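Local coordinates for chitin-binding domain 3 protein (Micromonospora aurantiaca ATCC 27029, PDB 5OPF) that is a copper-dependent lytic polysaccharide monooxygenase that probably cleaves crystalline polysaccharides such as cellulose by oxidation, at residues N47-R53 / T75-Y80; W89-T95 / D190-G194; K101-S107 / E151-S156. All blocks are in the same frame, centred on the assembly; numbering follows the deposited sequence.

How the contacts relate
The chain starts at His1, a copper ligand, and runs through several short helices before contact 1 ties residues 47-53 to 75-80. This closes a loop of 21 residues and pins the weakly bonded helical turn about 75-78 to strand 52-54. Contact 2 opens only afterwards. It joins strand 92-93 to the last strand, 183-192, and so brackets most of the beta core. Contact 3 falls within that span and pairs strand 97-104 with strand 154-162 in the other sheet. Contacts 1 and 3 touch through Asn49 and Gln105, and through Trp48 and Phe103. Contact 2 lies across the chain's centre from contact 1, but both reach the sheet that holds strand 183-192.

Contact 1 (N47-R53 / T75-Y80); sequences NWNGLFR and TQSGRY
Leu51 CG sits over the centre of the Tyr80 ring, 3.6 Å from the Tyr80 centroid and close to the ring normal. This is a CH-pi contact. Arg79 CG covers the opposite face, toward its rim. The hydroxyl ends at the backbone: Tyr80 OH donates to Asn47 O at 2.6 Å. The same oxygen takes Gly50 N from the other face of its carbonyl plane, and this second bond belongs to the type I turn Asn47-Gly50. Tyr80 thus fastens the turn that leads from helix 43-46 into strand 52-54.

Thr75 works on the strand. Its OG1 donates to Phe52 O at 2.7 Å. The hydroxyl is anti to the backbone N of Thr75 (chi1 -165°), which turns it to the strand while CG2 packs on Leu51 CD2 at 4.1 Å. Strand 52-54 pairs with strand 183-192 in the beta core of this lytic polysaccharide monooxygenase. The side chain of Phe52 is about 6 Å from the copper, and its ring meets those of the ligands His1 and Tyr185.

Gln76 NE2 bonds to two backbone carbonyls. It gives one hydrogen bond to Gly50 O at 2.7 Å, nearly along the C=O axis, and another to Phe52 O at 3.0 Å. The second lies in the amide plane of Gln76 and is the straighter, at 165°. NE2 also stands over the centre of the Phe52 ring, with the amide tilted 43° to it. Phe52 O therefore accepts from both Thr75 and Gln76. Arg53 lays its CG along Thr75 OG1 at 3.6 Å, while its NH1 bonds to Gly72 O.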
loop_
_atom_site.group_PDB
_atom_site.type_symbol
_atom_site.label_atom_id
_atom_site.label_comp_id
_atom_site.label_asym_id
_atom_site.label_seq_id
_atom_site.Cartn_x
_atom_site.Cartn_y
_atom_site.Cartn_z
ATOM N N ASN A 47 1.572 12.854 4.258
ATOM C CA ASN A 47 0.245 12.573 3.707
ATOM C C ASN A 47 0.097 11.103 3.345
ATOM O O ASN A 47 -0.465 10.745 2.300
ATOM C CB ASN A 47 -0.041 13.484 2.516
ATOM C CG ASN A 47 0.029 14.941 2.901
ATOM O OD1 ASN A 47 1.039 15.607 2.693
ATOM N ND2 ASN A 47 -1.025 15.426 3.538
ATOM N N TRP A 48 0.578 10.226 4.227
ATOM C CA TRP A 48 0.433 8.786 4.039
ATOM C C TRP A 48 -1.021 8.370 3.860
ATOM O O TRP A 48 -1.280 7.314 3.265
ATOM C CB TRP A 48 1.064 8.016 5.221
ATOM C CG TRP A 48 0.429 8.298 6.570
ATOM C CD1 TRP A 48 0.868 9.190 7.513
ATOM C CD2 TRP A 48 -0.775 7.727 7.108
ATOM N NE1 TRP A 48 0.030 9.196 8.600
ATOM C CE2 TRP A 48 -0.989 8.308 8.374
ATOM C CE3 TRP A 48 -1.685 6.773 6.649
ATOM C CZ2 TRP A 48 -2.074 7.963 9.181
ATOM C CZ3 TRP A 48 -2.764 6.434 7.455
ATOM C CH2 TRP A 48 -2.947 7.025 8.700
ATOM N N ASN A 49 -1.964 9.164 4.347
ATOM C CA ASN A 49 -3.385 8.833 4.316
ATOM C C ASN A 49 -4.072 9.229 3.016
ATOM O O ASN A 49 -5.285 8.999 2.886
ATOM C CB ASN A 49 -4.095 9.496 5.517
ATOM C CG ASN A 49 -4.208 11.004 5.381
ATOM O OD1 ASN A 49 -3.737 11.599 4.417
ATOM N ND2 ASN A 49 -4.856 11.623 6.346
ATOM N N GLY A 50 -3.345 9.789 2.052
ATOM C CA GLY A 50 -3.964 10.422 0.901
ATOM C C GLY A 50 -3.551 9.888 -0.457
ATOM O O GLY A 50 -3.577 10.623 -1.446
ATOM N N LEU A 51 -3.198 8.603 -0.527
ATOM C CA LEU A 51 -2.690 8.013 -1.775
ATOM C C LEU A 51 -3.864 7.512 -2.625
ATOM O O LEU A 51 -4.122 6.307 -2.771
ATOM C CB LEU A 51 -1.664 6.927 -1.478
ATOM C CG LEU A 51 -0.562 6.770 -2.538
ATOM C CD1 LEU A 51 0.494 5.804 -2.012
ATOM C CD2 LEU A 51 -1.098 6.322 -3.889
ATOM N N PHE A 52 -4.570 8.486 -3.216
ATOM C CA PHE A 52 -5.775 8.208 -3.979
ATOM C C PHE A 52 -5.765 8.881 -5.343
ATOM O O PHE A 52 -5.085 9.890 -5.576
ATOM C CB PHE A 52 -7.064 8.589 -3.209
ATOM C CG PHE A 52 -7.191 10.055 -2.891
ATOM C CD1 PHE A 52 -7.631 10.961 -3.844
ATOM C CD2 PHE A 52 -6.887 10.526 -1.622
ATOM C CE1 PHE A 52 -7.753 12.302 -3.536
ATOM C CE2 PHE A 52 -7.008 11.871 -1.317
ATOM C CZ PHE A 52 -7.442 12.748 -2.273
ATOM N N ARG A 53 -6.588 8.301 -6.224
ATOM C CA ARG A 53 -7.073 8.922 -7.445
ATOM C C ARG A 53 -8.571 9.160 -7.293
ATOM O O ARG A 53 -9.218 8.608 -6.391
ATOM C CB ARG A 53 -6.858 8.017 -8.660
ATOM C CG ARG A 53 -5.403 7.654 -8.951
ATOM C CD ARG A 53 -5.262 6.907 -10.279
ATOM N NE ARG A 53 -5.448 7.814 -11.401
ATOM C CZ ARG A 53 -4.502 8.593 -11.912
ATOM N NH1 ARG A 53 -3.257 8.555 -11.452
ATOM N NH2 ARG A 53 -4.805 9.407 -12.912
ATOM N N THR A 75 -0.202 9.705 -9.091
ATOM C CA THR A 75 -1.315 10.546 -8.689
ATOM C C THR A 75 -0.836 11.820 -7.992
ATOM O O THR A 75 0.277 11.910 -7.470
ATOM C CB THR A 75 -2.283 9.758 -7.803
ATOM O OG1 THR A 75 -3.513 10.481 -7.729
ATOM C CG2 THR A 75 -1.725 9.496 -6.386
ATOM N N GLN A 76 -1.711 12.823 -8.011
ATOM C CA GLN A 76 -1.510 14.068 -7.280
ATOM C C GLN A 76 -0.170 14.709 -7.610
ATOM O O GLN A 76 0.652 15.007 -6.736
ATOM C CB GLN A 76 -1.691 13.849 -5.794
ATOM C CG GLN A 76 -3.110 13.454 -5.495
ATOM C CD GLN A 76 -3.312 13.168 -4.053
ATOM O OE1 GLN A 76 -2.869 13.935 -3.197
ATOM N NE2 GLN A 76 -3.966 12.050 -3.749
ATOM N N SER A 77 0.034 14.915 -8.905
ATOM C CA SER A 77 1.178 15.651 -9.412
ATOM C C SER A 77 2.489 15.012 -8.998
ATOM O O SER A 77 3.496 15.700 -8.830
ATOM C CB SER A 77 1.134 17.121 -8.995
ATOM O OG SER A 77 -0.059 17.734 -9.447
ATOM N N GLY A 78 2.489 13.696 -8.832
ATOM C CA GLY A 78 3.718 12.973 -8.574
ATOM C C GLY A 78 4.155 12.903 -7.128
ATOM O O GLY A 78 5.282 12.480 -6.863
ATOM N N ARG A 79 3.284 13.259 -6.179
ATOM C CA ARG A 79 3.657 13.281 -4.770
ATOM C C ARG A 79 4.288 11.970 -4.312
ATOM O O ARG A 79 5.216 11.980 -3.492
ATOM C CB ARG A 79 2.422 13.605 -3.924
ATOM C CG ARG A 79 2.624 13.447 -2.425
ATOM C CD ARG A 79 1.466 14.008 -1.637
ATOM N NE ARG A 79 1.551 15.466 -1.621
ATOM C CZ ARG A 79 0.699 16.279 -1.006
ATOM N NH1 ARG A 79 -0.354 15.793 -0.363
ATOM N NH2 ARG A 79 0.905 17.591 -1.038
ATOM N N TYR A 80 3.766 10.839 -4.792
ATOM C CA TYR A 80 4.159 9.513 -4.322
ATOM C C TYR A 80 5.079 8.769 -5.297
ATOM O O TYR A 80 5.291 7.557 -5.129
ATOM C CB TYR A 80 2.902 8.672 -4.016
ATOM C CG TYR A 80 1.960 9.327 -3.022
ATOM C CD1 TYR A 80 2.130 9.165 -1.652
ATOM C CD2 TYR A 80 0.899 10.102 -3.455
ATOM C CE1 TYR A 80 1.277 9.770 -0.740
ATOM C CE2 TYR A 80 0.032 10.707 -2.559
ATOM C CZ TYR A 80 0.231 10.543 -1.197
ATOM O OH TYR A 80 -0.636 11.152 -0.311
#

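Contact 2 (W89-T95 / D190-G194); sequences WKTVPVT and DVDFG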
loop_
_atom_site.group_PDB
_atom_site.type_symbol
_atom_site.label_atom_id
_atom_site.label_comp_id
_atom_site.label_asym_id
_atom_site.label_seq_id
_atom_site.Cartn_x
_atom_site.Cartn_y
_atom_site.Cartn_z
ATOM N N TRP A 89 13.209 -2.334 -0.105
ATOM C CA TRP A 89 12.239 -1.786 0.835
ATOM C C TRP A 89 12.124 -2.700 2.048
ATOM O O TRP A 89 12.161 -3.929 1.923
ATOM C CB TRP A 89 10.865 -1.700 0.159
ATOM C CG TRP A 89 10.788 -0.689 -0.944
ATOM C CD1 TRP A 89 11.057 -0.890 -2.279
ATOM C CD2 TRP A 89 10.429 0.691 -0.813
ATOM N NE1 TRP A 89 10.889 0.276 -2.975
ATOM C CE2 TRP A 89 10.506 1.261 -2.103
ATOM C CE3 TRP A 89 10.055 1.500 0.266
ATOM C CZ2 TRP A 89 10.230 2.603 -2.339
ATOM C CZ3 TRP A 89 9.776 2.831 0.029
ATOM C CH2 TRP A 89 9.874 3.371 -1.263
ATOM N N LYS A 90 11.987 -2.114 3.230
ATOM C CA LYS A 90 11.867 -2.920 4.436
ATOM C C LYS A 90 10.575 -3.732 4.438
ATOM O O LYS A 90 9.480 -3.196 4.222
ATOM C CB LYS A 90 11.927 -2.036 5.680
ATOM C CG LYS A 90 13.223 -1.265 5.836
ATOM C CD LYS A 90 14.463 -2.144 5.807
ATOM C CE LYS A 90 15.720 -1.290 5.974
ATOM N NZ LYS A 90 16.963 -2.093 5.809
ATOM N N THR A 91 10.705 -5.027 4.730
ATOM C CA THR A 91 9.577 -5.949 4.809
ATOM C C THR A 91 9.147 -6.161 6.258
ATOM O O THR A 91 9.900 -5.902 7.201
ATOM C CB THR A 91 9.960 -7.314 4.219
ATOM O OG1 THR A 91 11.086 -7.839 4.933
ATOM C CG2 THR A 91 10.319 -7.213 2.748
ATOM N N VAL A 92 7.940 -6.697 6.424
ATOM C CA VAL A 92 7.525 -7.311 7.685
ATOM C C VAL A 92 7.193 -8.772 7.412
ATOM O O VAL A 92 6.796 -9.126 6.283
ATOM C CB VAL A 92 6.341 -6.585 8.339
ATOM C CG1 VAL A 92 6.722 -5.145 8.695
ATOM C CG2 VAL A 92 5.105 -6.617 7.457
ATOM N N PRO A 93 7.304 -9.635 8.417
ATOM C CA PRO A 93 7.034 -11.060 8.206
ATOM C C PRO A 93 5.550 -11.375 8.212
ATOM O O PRO A 93 4.791 -10.873 9.045
ATOM C CB PRO A 93 7.720 -11.728 9.404
ATOM C CG PRO A 93 7.783 -10.675 10.437
ATOM C CD PRO A 93 7.907 -9.368 9.734
ATOM N N VAL A 94 5.139 -12.228 7.273
ATOM C CA VAL A 94 3.766 -12.707 7.182
ATOM C C VAL A 94 3.789 -14.204 6.882
ATOM O O VAL A 94 4.818 -14.772 6.512
ATOM C CB VAL A 94 2.942 -11.955 6.114
ATOM C CG1 VAL A 94 2.894 -10.457 6.427
ATOM C CG2 VAL A 94 3.498 -12.217 4.708
ATOM N N THR A 95 2.643 -14.851 7.085
ATOM C CA THR A 95 2.426 -16.239 6.698
ATOM C C THR A 95 1.506 -16.286 5.483
ATOM O O THR A 95 0.885 -15.293 5.111
ATOM C CB THR A 95 1.840 -17.056 7.865
ATOM O OG1 THR A 95 0.625 -16.456 8.323
ATOM C CG2 THR A 95 2.831 -17.123 9.013
ATOM N N ASP A 190 5.438 -4.087 1.457
ATOM C CA ASP A 190 6.496 -5.079 1.328
ATOM C C ASP A 190 6.429 -6.084 2.468
ATOM O O ASP A 190 6.360 -5.714 3.644
ATOM C CB ASP A 190 7.853 -4.383 1.276
ATOM C CG ASP A 190 7.943 -3.427 0.112
ATOM O OD1 ASP A 190 8.091 -3.931 -1.027
ATOM O OD2 ASP A 190 7.829 -2.181 0.338
ATOM N N VAL A 191 6.435 -7.367 2.105
ATOM C CA VAL A 191 6.305 -8.447 3.074
ATOM C C VAL A 191 7.324 -9.532 2.774
ATOM O O VAL A 191 7.902 -9.598 1.688
ATOM C CB VAL A 191 4.877 -9.044 3.107
ATOM C CG1 VAL A 191 3.865 -7.979 3.467
ATOM C CG2 VAL A 191 4.532 -9.718 1.786
ATOM N N ASP A 192 7.526 -10.411 3.749
ATOM C CA ASP A 192 8.370 -11.583 3.565
ATOM C C ASP A 192 7.597 -12.766 4.124
ATOM O O ASP A 192 7.306 -12.806 5.324
ATOM C CB ASP A 192 9.716 -11.391 4.264
ATOM C CG ASP A 192 10.731 -12.460 3.889
ATOM O OD1 ASP A 192 10.362 -13.652 3.809
ATOM O OD2 ASP A 192 11.916 -12.104 3.667
ATOM N N PHE A 193 7.243 -13.713 3.255
ATOM C CA PHE A 193 6.476 -14.897 3.629
ATOM C C PHE A 193 7.304 -15.938 4.377
ATOM O O PHE A 193 6.766 -16.984 4.769
ATOM C CB PHE A 193 5.797 -15.500 2.384
ATOM C CG PHE A 193 4.569 -14.743 1.945
ATOM C CD1 PHE A 193 3.334 -15.079 2.456
ATOM C CD2 PHE A 193 4.647 -13.702 1.042
ATOM C CE1 PHE A 193 2.192 -14.388 2.088
ATOM C CE2 PHE A 193 3.509 -13.002 0.664
ATOM C CZ PHE A 193 2.274 -13.339 1.192
ATOM N N GLY A 194 8.580 -15.665 4.614
ATOM C CA GLY A 194 9.424 -16.565 5.382
ATOM C C GLY A 194 10.149 -17.578 4.533
ATOM O O GLY A 194 9.945 -17.628 3.302
ATOM O OXT GLY A 194 10.940 -18.359 5.094
HETATM O O HOH W 1 8.361 -1.080 2.789
HETATM O O HOH W 2 12.861 -9.644 3.897
#
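Asp190 OD2 lies only 3.1 Å from CB of Trp89 and 2.7 Å from a water. The same water lies 2.8 Å from Lys90 O and so links the carboxylate to the other segment. A salt bridge from Arg10 NE is a further grip on OD2. The indole and carboxylate planes are nearly parallel, 10° apart. Arg10 also makes a cation-pi contact with Trp89, so one arginine serves both residues and would probably favour a charged Asp190.

The backbones pair as parallel strands. Asp192 N donates to Val92 O at 2.9 Å, and Val94 N donates to Asp192 O at an angle of 167°. The bond from Val92 N to Asp190 O is weak. A second water bridges Thr91 OG1 and Asp192 OD2. The other oxygen, Asp192 OD1, accepts from Gly194 N at 2.8 Å on its anti lone pair. This Asx turn bends the chain at its C terminus.

Val94 carries the apolar part. Its CG2 stands over the centre of the Phe193 ring, 3.6 Å from the centroid, as a CH-pi contact. With CG1 anti to the carbonyl carbon (chi1 of Val94 -59°), CG2 is left between the backbone N and that carbon, and from there it also meets Val191 CB at 3.8 Å.

Strand 183-192 has strand 92-93 along one edge and strand 169-178 as its antiparallel neighbour. Val191 packs on His170 and Val172 of that neighbour. At the other end, Trp89 rests on Met33 and Gln36 of helix 32-40 and on Cys14 of helix 10-18.

Contact 3 (K101-S107 / E151-S156); sequences KFFDQAS and EVDGVS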
loop_
_atom_site.group_PDB
_atom_site.type_symbol
_atom_site.label_atom_id
_atom_site.label_comp_id
_atom_site.label_asym_id
_atom_site.label_seq_id
_atom_site.Cartn_x
_atom_site.Cartn_y
_atom_site.Cartn_z
ATOM N N LYS A 101 -4.781 -5.295 7.637
ATOM C CA LYS A 101 -5.506 -4.335 8.463
ATOM C C LYS A 101 -5.541 -2.995 7.746
ATOM O O LYS A 101 -4.489 -2.373 7.520
ATOM C CB LYS A 101 -4.860 -4.165 9.834
ATOM C CG LYS A 101 -5.682 -3.273 10.757
ATOM C CD LYS A 101 -5.005 -3.078 12.109
ATOM C CE LYS A 101 -5.681 -1.993 12.942
ATOM N NZ LYS A 101 -5.021 -1.853 14.285
ATOM N N PHE A 102 -6.751 -2.563 7.390
ATOM C CA PHE A 102 -6.975 -1.279 6.751
ATOM C C PHE A 102 -7.505 -0.292 7.782
ATOM O O PHE A 102 -8.461 -0.601 8.492
ATOM C CB PHE A 102 -7.957 -1.391 5.581
ATOM C CG PHE A 102 -7.710 -0.339 4.572
ATOM C CD1 PHE A 102 -8.111 0.968 4.792
ATOM C CD2 PHE A 102 -6.975 -0.629 3.442
ATOM C CE1 PHE A 102 -7.779 1.958 3.879
ATOM C CE2 PHE A 102 -6.651 0.341 2.533
ATOM C CZ PHE A 102 -7.044 1.634 2.748
ATOM N N PHE A 103 -6.899 0.896 7.858
ATOM C CA PHE A 103 -7.312 1.951 8.782
ATOM C C PHE A 103 -7.811 3.150 7.986
ATOM O O PHE A 103 -7.096 3.648 7.106
ATOM C CB PHE A 103 -6.124 2.354 9.665
ATOM C CG PHE A 103 -6.376 3.536 10.564
ATOM C CD1 PHE A 103 -7.453 3.579 11.431
ATOM C CD2 PHE A 103 -5.515 4.627 10.527
ATOM C CE1 PHE A 103 -7.658 4.686 12.259
ATOM C CE2 PHE A 103 -5.719 5.726 11.348
ATOM C CZ PHE A 103 -6.795 5.756 12.201
ATOM N N ASP A 104 -9.034 3.596 8.294
ATOM C CA ASP A 104 -9.682 4.738 7.643
ATOM C C ASP A 104 -9.987 5.780 8.713
ATOM O O ASP A 104 -10.817 5.549 9.596
ATOM C CB ASP A 104 -10.963 4.294 6.933
ATOM C CG ASP A 104 -11.758 5.441 6.321
ATOM O OD1 ASP A 104 -11.241 6.569 6.242
ATOM O OD2 ASP A 104 -12.909 5.169 5.911
ATOM N N GLN A 105 -9.309 6.927 8.638
ATOM C CA GLN A 105 -9.569 8.019 9.573
ATOM C C GLN A 105 -10.935 8.666 9.376
ATOM O O GLN A 105 -11.437 9.319 10.299
ATOM C CB GLN A 105 -8.515 9.104 9.394
ATOM C CG GLN A 105 -7.125 8.646 9.746
ATOM C CD GLN A 105 -6.078 9.644 9.295
ATOM O OE1 GLN A 105 -6.277 10.351 8.309
ATOM N NE2 GLN A 105 -4.978 9.731 10.021
ATOM N N ALA A 106 -11.518 8.537 8.186
ATOM C CA ALA A 106 -12.647 9.352 7.765
ATOM C C ALA A 106 -13.980 8.619 7.724
ATOM O O ALA A 106 -15.002 9.264 7.454
ATOM C CB ALA A 106 -12.365 9.943 6.381
ATOM N N SER A 107 -14.010 7.308 7.962
ATOM C CA SER A 107 -15.255 6.536 7.972
ATOM C C SER A 107 -16.020 6.646 6.649
ATOM O O SER A 107 -17.232 6.870 6.623
ATOM C CB SER A 107 -16.129 6.921 9.167
ATOM O OG SER A 107 -15.439 6.645 10.382
ATOM N N GLU A 151 -11.921 2.521 16.210
ATOM C CA GLU A 151 -10.568 2.811 16.665
ATOM C C GLU A 151 -10.543 4.203 17.271
ATOM O O GLU A 151 -11.525 4.944 17.213
ATOM C CB GLU A 151 -9.564 2.762 15.504
ATOM C CG GLU A 151 -9.478 1.426 14.777
ATOM C CD GLU A 151 -8.652 0.387 15.520
ATOM O OE1 GLU A 151 -8.139 0.689 16.625
ATOM O OE2 GLU A 151 -8.508 -0.745 15.004
ATOM N N VAL A 152 -9.401 4.550 17.862
ATOM C CA VAL A 152 -9.094 5.948 18.129
ATOM C C VAL A 152 -8.873 6.647 16.793
ATOM O O VAL A 152 -8.032 6.237 15.981
ATOM C CB VAL A 152 -7.870 6.080 19.046
ATOM C CG1 VAL A 152 -7.514 7.549 19.259
ATOM C CG2 VAL A 152 -8.137 5.406 20.383
ATOM N N ASP A 153 -9.649 7.697 16.552
ATOM C CA ASP A 153 -9.458 8.586 15.408
ATOM C C ASP A 153 -9.719 7.895 14.078
ATOM O O ASP A 153 -9.128 8.252 13.055
ATOM C CB ASP A 153 -8.080 9.249 15.426
ATOM C CG ASP A 153 -7.889 10.134 16.638
ATOM O OD1 ASP A 153 -6.728 10.355 17.050
ATOM O OD2 ASP A 153 -8.909 10.604 17.192
ATOM N N GLY A 154 -10.626 6.930 14.076
ATOM C CA GLY A 154 -11.073 6.338 12.825
ATOM C C GLY A 154 -11.695 4.973 13.065
ATOM O O GLY A 154 -12.193 4.684 14.155
ATOM N N VAL A 155 -11.651 4.152 12.019
ATOM C CA VAL A 155 -12.184 2.799 12.044
ATOM C C VAL A 155 -11.226 1.906 11.271
ATOM O O VAL A 155 -10.418 2.370 10.464
ATOM C CB VAL A 155 -13.615 2.731 11.449
ATOM C CG1 VAL A 155 -14.601 3.500 12.323
ATOM C CG2 VAL A 155 -13.650 3.262 10.016
ATOM N N SER A 156 -11.328 0.606 11.504
ATOM C CA SER A 156 -10.452 -0.336 10.821
ATOM C C SER A 156 -11.207 -1.597 10.435
ATOM O O SER A 156 -12.299 -1.880 10.920
ATOM C CB SER A 156 -9.242 -0.713 11.668
ATOM O OG SER A 156 -9.634 -1.450 12.817
HETATM O O HOH W 3 -10.582 11.136 12.216
#
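Backbone hydrogen bonds join Asp104 and Val155 as an antiparallel hydrogen-bonded pair. Asp104 N donates to Val155 O at 2.9 Å and 174°, and Val155 N returns a bond to Asp104 O. Next to it, Phe103 and Ser156 form the non-hydrogen-bonded pair. Strands 97-104 and 154-162 are neighbours in the antiparallel four-strand sheet. A water links Gln105 O to Asp153 O, weakly at the latter. Asp104 OD1 accepts from Ala106 N in an Asx turn, and the side chain of Asp104 is about 5 Å from the copper.

The Phe103 ring packs on the backbone of the other segment. Its CG is anti to the backbone N (chi1 174°), which lays the ring along the type II turn Glu151-Gly154. Phe103 CD1 reaches Val155 O at 3.3 Å and CE1 meets Gly154 CA at 3.8 Å. A leucine at Phe103 would probably lose much of this cover and leave a gap over the turn.

Charge gathers at Glu151. Within 151-156, Ser156 OG donates to Glu151 OE2 at 2.6 Å, on the anti lone pair. From across the contact, Lys101 NZ adds a long salt bridge at 3.7 Å. Both partners are consistent with a Glu151 that stays charged.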